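Side-chain contacts in 4-alpha-glucanotransferase (Corynebacterium glutamicum, PDB 5B68), which is an amylomaltase, also called disproportionating enzyme, a glucanotransferase that joins a TIM-barrel domain to an N-terminal beta-sandwich domain: residues 318-323 against 450-455; 438-443 against 491-496. All coordinates share one frame; numbering follows the deposited sequence.

Contact 1. Residues 318-323 against 450-455; sequences QREGQG and VLRHSG. With SO4 (sulfate ion), chain F.
Arg319, on helix 307-338, and Arg452, on helix 441-452, reach toward each other from the two helices, run side by side in opposite senses and lay their guanidinium groups flat together, centres 3.6 Å apart and planes only 7° from parallel. The Arg319 chain can be followed outward. CB points it toward the other segment, and CG passes the bound sulfate ion, 3.8 Å from its O1. CD comes next, 3.7 Å from sulfate O4 and also beside Arg452 NH1. A bend at chi3 (71°) then turns the planar end over its counterpart: NE lies above Arg452 CZ, CZ above Arg452 NE, and NH1 and NH2 reach back over Arg452 CD, with NH1 3.4 Å from that carbon.

The neighbour Glu320 fixes the rotation of this group. Its OE1 receives both NE and NH1 of Arg319 side-on, NE at 3.0 Å, from the anti side and somewhat out of the carboxylate plane, while OE1 itself stays near the guanidinium plane. Arg319 NH1 has a further salt bridge to Asp364, while Glu320 OE2 pairs with Arg241. Toward Arg452, Glu320 works through water 1, which donates to OE1 and accepts from Arg452 NE, each at 2.7 Å. Arg452 spends its outer edge on the sulfate: NH1 donates to O3 with an N-H...O angle of 160°, and NH2 donates to O4.

Arginine suits both places because its flat cation can stack through a face while its N-H groups bond around the rim. Glu320, Asp364 and the sulfate probably balance the two positive charges. The sulfate probably comes from the crystallisation liquor; its position is consistent with a spot that attracts anions, and the geometry may owe something to it.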
# COMPACT_ATOMS: atom_id res chain seq x y z
N GLN A 318 -0.99 -3.13 -24.91
CA GLN A 318 -2.11 -4.08 -25.05
C GLN A 318 -2.38 -4.69 -23.72
O GLN A 318 -3.55 -4.79 -23.33
CB GLN A 318 -1.85 -5.28 -26.01
CG GLN A 318 -2.23 -5.08 -27.47
CD GLN A 318 -3.76 -5.02 -27.74
OE1 GLN A 318 -4.58 -4.81 -26.84
NE2 GLN A 318 -4.13 -5.18 -29.02
N ARG A 319 -1.31 -5.09 -23.03
CA ARG A 319 -1.48 -5.75 -21.75
C ARG A 319 -2.21 -4.86 -20.75
O ARG A 319 -3.07 -5.36 -19.98
CB ARG A 319 -0.12 -6.23 -21.20
CG ARG A 319 -0.17 -7.09 -19.93
CD ARG A 319 1.21 -7.32 -19.36
NE ARG A 319 1.78 -6.08 -18.76
CZ ARG A 319 3.05 -5.89 -18.44
NH1 ARG A 319 3.43 -4.76 -17.82
NH2 ARG A 319 3.93 -6.86 -18.60
N GLU A 320 -1.91 -3.56 -20.72
CA GLU A 320 -2.40 -2.67 -19.67
C GLU A 320 -3.79 -2.08 -19.94
O GLU A 320 -4.47 -1.62 -19.05
CB GLU A 320 -1.38 -1.53 -19.39
CG GLU A 320 -0.05 -2.07 -18.94
CD GLU A 320 -0.12 -2.77 -17.60
OE1 GLU A 320 0.69 -3.69 -17.40
OE2 GLU A 320 -0.94 -2.38 -16.73
N GLY A 321 -4.21 -2.10 -21.21
CA GLY A 321 -5.59 -1.80 -21.50
C GLY A 321 -6.04 -0.41 -21.22
O GLY A 321 -5.25 0.58 -21.18
N GLN A 322 -7.33 -0.29 -20.96
CA GLN A 322 -7.89 1.01 -20.94
C GLN A 322 -7.48 1.86 -19.75
O GLN A 322 -7.46 3.11 -19.85
CB GLN A 322 -9.42 0.92 -20.99
CG GLN A 322 -10.18 2.23 -21.16
CD GLN A 322 -9.89 2.89 -22.49
OE1 GLN A 322 -9.67 4.09 -22.59
NE2 GLN A 322 -9.83 2.10 -23.50
N GLY A 323 -7.21 1.23 -18.61
CA GLY A 323 -6.80 2.01 -17.45
C GLY A 323 -5.52 2.78 -17.77
O GLY A 323 -5.32 3.86 -17.21
N VAL A 450 1.47 -3.74 -8.98
CA VAL A 450 2.34 -3.65 -7.80
C VAL A 450 3.18 -4.91 -7.67
O VAL A 450 4.37 -4.83 -7.40
CB VAL A 450 1.59 -3.30 -6.48
CG1 VAL A 450 2.52 -3.33 -5.30
CG2 VAL A 450 0.93 -1.96 -6.55
N LEU A 451 2.58 -6.06 -7.91
CA LEU A 451 3.25 -7.33 -7.78
C LEU A 451 4.03 -7.82 -9.00
O LEU A 451 4.70 -8.80 -8.92
CB LEU A 451 2.25 -8.41 -7.38
CG LEU A 451 1.81 -8.31 -5.92
CD1 LEU A 451 0.40 -8.82 -5.75
CD2 LEU A 451 2.77 -9.05 -5.02
N ARG A 452 3.92 -7.12 -10.11
CA ARG A 452 4.45 -7.66 -11.36
C ARG A 452 5.95 -7.92 -11.32
O ARG A 452 6.41 -8.91 -11.82
CB ARG A 452 4.12 -6.76 -12.54
CG ARG A 452 4.29 -7.48 -13.87
CD ARG A 452 3.79 -6.63 -15.00
NE ARG A 452 2.35 -6.66 -15.12
CZ ARG A 452 1.65 -7.70 -15.57
NH1 ARG A 452 0.35 -7.60 -15.66
NH2 ARG A 452 2.25 -8.81 -15.94
N HIS A 453 6.68 -7.00 -10.72
CA HIS A 453 8.12 -7.09 -10.67
C HIS A 453 8.61 -7.10 -9.24
O HIS A 453 9.61 -6.54 -8.93
CB HIS A 453 8.73 -5.95 -11.45
CG HIS A 453 8.25 -5.89 -12.85
ND1 HIS A 453 8.41 -6.92 -13.73
CD2 HIS A 453 7.57 -4.93 -13.52
CE1 HIS A 453 7.88 -6.60 -14.89
NE2 HIS A 453 7.36 -5.39 -14.78
N SER A 454 7.84 -7.73 -8.37
CA SER A 454 8.23 -7.82 -6.99
C SER A 454 8.01 -9.23 -6.49
O SER A 454 7.28 -9.99 -7.06
CB SER A 454 7.46 -6.81 -6.16
OG SER A 454 6.12 -7.16 -6.10
N GLY A 455 8.73 -9.57 -5.44
CA GLY A 455 8.54 -10.87 -4.80
C GLY A 455 7.63 -10.83 -3.56
O GLY A 455 7.39 -11.84 -2.87
S SO4 F . -0.97 -10.51 -17.42
O1 SO4 F . -1.47 -10.53 -18.82
O2 SO4 F . -1.26 -11.79 -16.75
O3 SO4 F . -1.65 -9.36 -16.73
O4 SO4 F . 0.49 -10.45 -17.47
O HOH W 1 1.50 -4.13 -14.87
O HOH W 2 -1.80 -4.99 -14.97

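Contact 2. Residues 438-443 against 491-496; sequences EGYIPW and VGILAL
Tyr440 meets Ile493 from a backbone in the left-handed helical region (phi 61°, psi 20°), uncommon for a residue other than glycine, and for an aromatic one in particular. It follows Gly439, which also has positive phi and closes helix 434-437 as the C' residue of a Schellman motif; the type I' turn from Glu438 to Ile441 leads straight on, with Tyr440 as the N-cap of helix 441-452. Glycine suits the first of these positions, since positive phi costs it little.

From this turn the CB of Tyr440 points toward helix 487-500. It lies 3.4 Å from Ile493 CD1, and the same methyl also reaches CG, at the root of the phenol ring. Isoleucine, with two branches of different length, can meet both aromatic side chains: CD1 goes to Tyr440, while CG2 sits 3.5 Å from Trp443 CD1. With CG anti to its backbone N (chi1 178°), Trp443 stretches out alongside Ile493. Its broad indole combines apolar surface with one N-H, NE1, that finds the backbone oxygen of Leu490. Farther along the ring, CZ2 approaches Leu494 CB at 4.3 Å.

Trp143, on strand 142-150 of the beta sandwich, also touches Ile493. Helices 441-452 and 487-500 lead into the neighbouring parallel strands 456-459 and 504-507, so this is the packing of consecutive outer helices in a TIM barrel.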
# COMPACT_ATOMS: atom_id res chain seq x y z
N GLU A 438 -18.36 -3.78 -9.98
CA GLU A 438 -17.37 -3.73 -11.03
C GLU A 438 -16.45 -4.94 -10.96
O GLU A 438 -15.44 -4.97 -11.58
CB GLU A 438 -16.55 -2.46 -10.98
CG GLU A 438 -17.33 -1.24 -11.38
CD GLU A 438 -17.78 -1.27 -12.82
OE1 GLU A 438 -17.01 -1.64 -13.70
OE2 GLU A 438 -18.92 -0.91 -13.06
N GLY A 439 -16.81 -5.92 -10.16
CA GLY A 439 -16.08 -7.17 -10.14
C GLY A 439 -14.70 -7.07 -9.52
O GLY A 439 -13.87 -7.89 -9.76
N TYR A 440 -14.51 -6.04 -8.74
CA TYR A 440 -13.25 -5.75 -8.06
C TYR A 440 -12.09 -5.51 -9.06
O TYR A 440 -10.90 -5.67 -8.71
CB TYR A 440 -12.92 -6.82 -7.02
CG TYR A 440 -13.84 -6.80 -5.85
CD1 TYR A 440 -13.57 -5.98 -4.72
CD2 TYR A 440 -14.98 -7.61 -5.80
CE1 TYR A 440 -14.44 -5.90 -3.66
CE2 TYR A 440 -15.83 -7.58 -4.71
CZ TYR A 440 -15.59 -6.67 -3.64
OH TYR A 440 -16.34 -6.58 -2.53
N ILE A 441 -12.41 -5.21 -10.32
CA ILE A 441 -11.37 -5.16 -11.30
C ILE A 441 -10.33 -4.05 -11.01
O ILE A 441 -9.13 -4.30 -11.24
CB ILE A 441 -11.95 -5.06 -12.73
CG1 ILE A 441 -12.73 -6.34 -13.06
CG2 ILE A 441 -10.85 -4.72 -13.73
CD1 ILE A 441 -11.92 -7.63 -13.14
N PRO A 442 -10.75 -2.88 -10.47
CA PRO A 442 -9.73 -1.86 -10.11
C PRO A 442 -8.74 -2.30 -9.00
O PRO A 442 -7.56 -1.94 -9.03
CB PRO A 442 -10.60 -0.71 -9.67
CG PRO A 442 -11.82 -0.82 -10.57
CD PRO A 442 -12.09 -2.29 -10.45
N TRP A 443 -9.24 -3.10 -8.06
CA TRP A 443 -8.41 -3.66 -6.96
C TRP A 443 -7.44 -4.70 -7.58
O TRP A 443 -6.21 -4.69 -7.35
CB TRP A 443 -9.31 -4.30 -5.92
CG TRP A 443 -8.65 -4.96 -4.76
CD1 TRP A 443 -9.00 -6.16 -4.25
CD2 TRP A 443 -7.66 -4.43 -3.87
NE1 TRP A 443 -8.22 -6.47 -3.17
CE2 TRP A 443 -7.44 -5.40 -2.87
CE3 TRP A 443 -6.95 -3.24 -3.81
CZ2 TRP A 443 -6.49 -5.23 -1.86
CZ3 TRP A 443 -6.02 -3.06 -2.85
CH2 TRP A 443 -5.80 -4.06 -1.84
N VAL A 491 -9.46 -9.36 0.84
CA VAL A 491 -8.35 -10.21 1.31
C VAL A 491 -8.14 -11.34 0.37
O VAL A 491 -6.98 -11.72 0.05
CB VAL A 491 -8.62 -10.82 2.71
CG1 VAL A 491 -7.53 -11.79 3.10
CG2 VAL A 491 -8.74 -9.75 3.78
N GLY A 492 -9.25 -11.92 -0.10
CA GLY A 492 -9.16 -13.07 -1.05
C GLY A 492 -8.47 -12.69 -2.35
O GLY A 492 -7.66 -13.45 -2.88
N ILE A 493 -8.78 -11.52 -2.85
CA ILE A 493 -8.14 -11.05 -4.06
C ILE A 493 -6.67 -10.67 -3.83
O ILE A 493 -5.87 -10.88 -4.68
CB ILE A 493 -8.97 -9.92 -4.68
CG1 ILE A 493 -10.30 -10.50 -5.27
CG2 ILE A 493 -8.20 -9.17 -5.79
CD1 ILE A 493 -11.37 -9.44 -5.53
N LEU A 494 -6.32 -10.07 -2.70
CA LEU A 494 -4.96 -9.84 -2.39
C LEU A 494 -4.20 -11.18 -2.39
O LEU A 494 -3.11 -11.30 -2.98
CB LEU A 494 -4.85 -9.13 -1.03
CG LEU A 494 -3.49 -9.03 -0.40
CD1 LEU A 494 -2.58 -8.20 -1.28
CD2 LEU A 494 -3.62 -8.38 0.96
N ALA A 495 -4.76 -12.20 -1.76
CA ALA A 495 -4.11 -13.51 -1.71
C ALA A 495 -3.98 -14.13 -3.11
O ALA A 495 -2.91 -14.70 -3.44
CB ALA A 495 -4.80 -14.47 -0.77
N LEU A 496 -5.02 -13.95 -3.92
CA LEU A 496 -5.02 -14.46 -5.27
C LEU A 496 -3.92 -13.81 -6.10
O LEU A 496 -3.13 -14.53 -6.69
CB LEU A 496 -6.36 -14.27 -5.94
CG LEU A 496 -6.50 -14.62 -7.44
CD1 LEU A 496 -6.11 -16.04 -7.77
CD2 LEU A 496 -7.93 -14.33 -7.86

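How the contacts relate
Helix 441-452 carries both contacts: its first turn and the bend before it pack in contact 2, and its last residue, Arg452, reaches out in contact 1. The centres lie 14 Å apart and the nearest atoms about 5 Å, so the two do not touch. Their segments alternate along the chain. Contact 2 is buried and apolar, joining the helix to the next barrel helix, 487-500, on the side where the beta sandwich adds Trp143. Contact 1 is partly buried and polar, linking the other end to helix 307-338 through stacked arginines, waters and a sulfate ion that belongs to contact 1 alone.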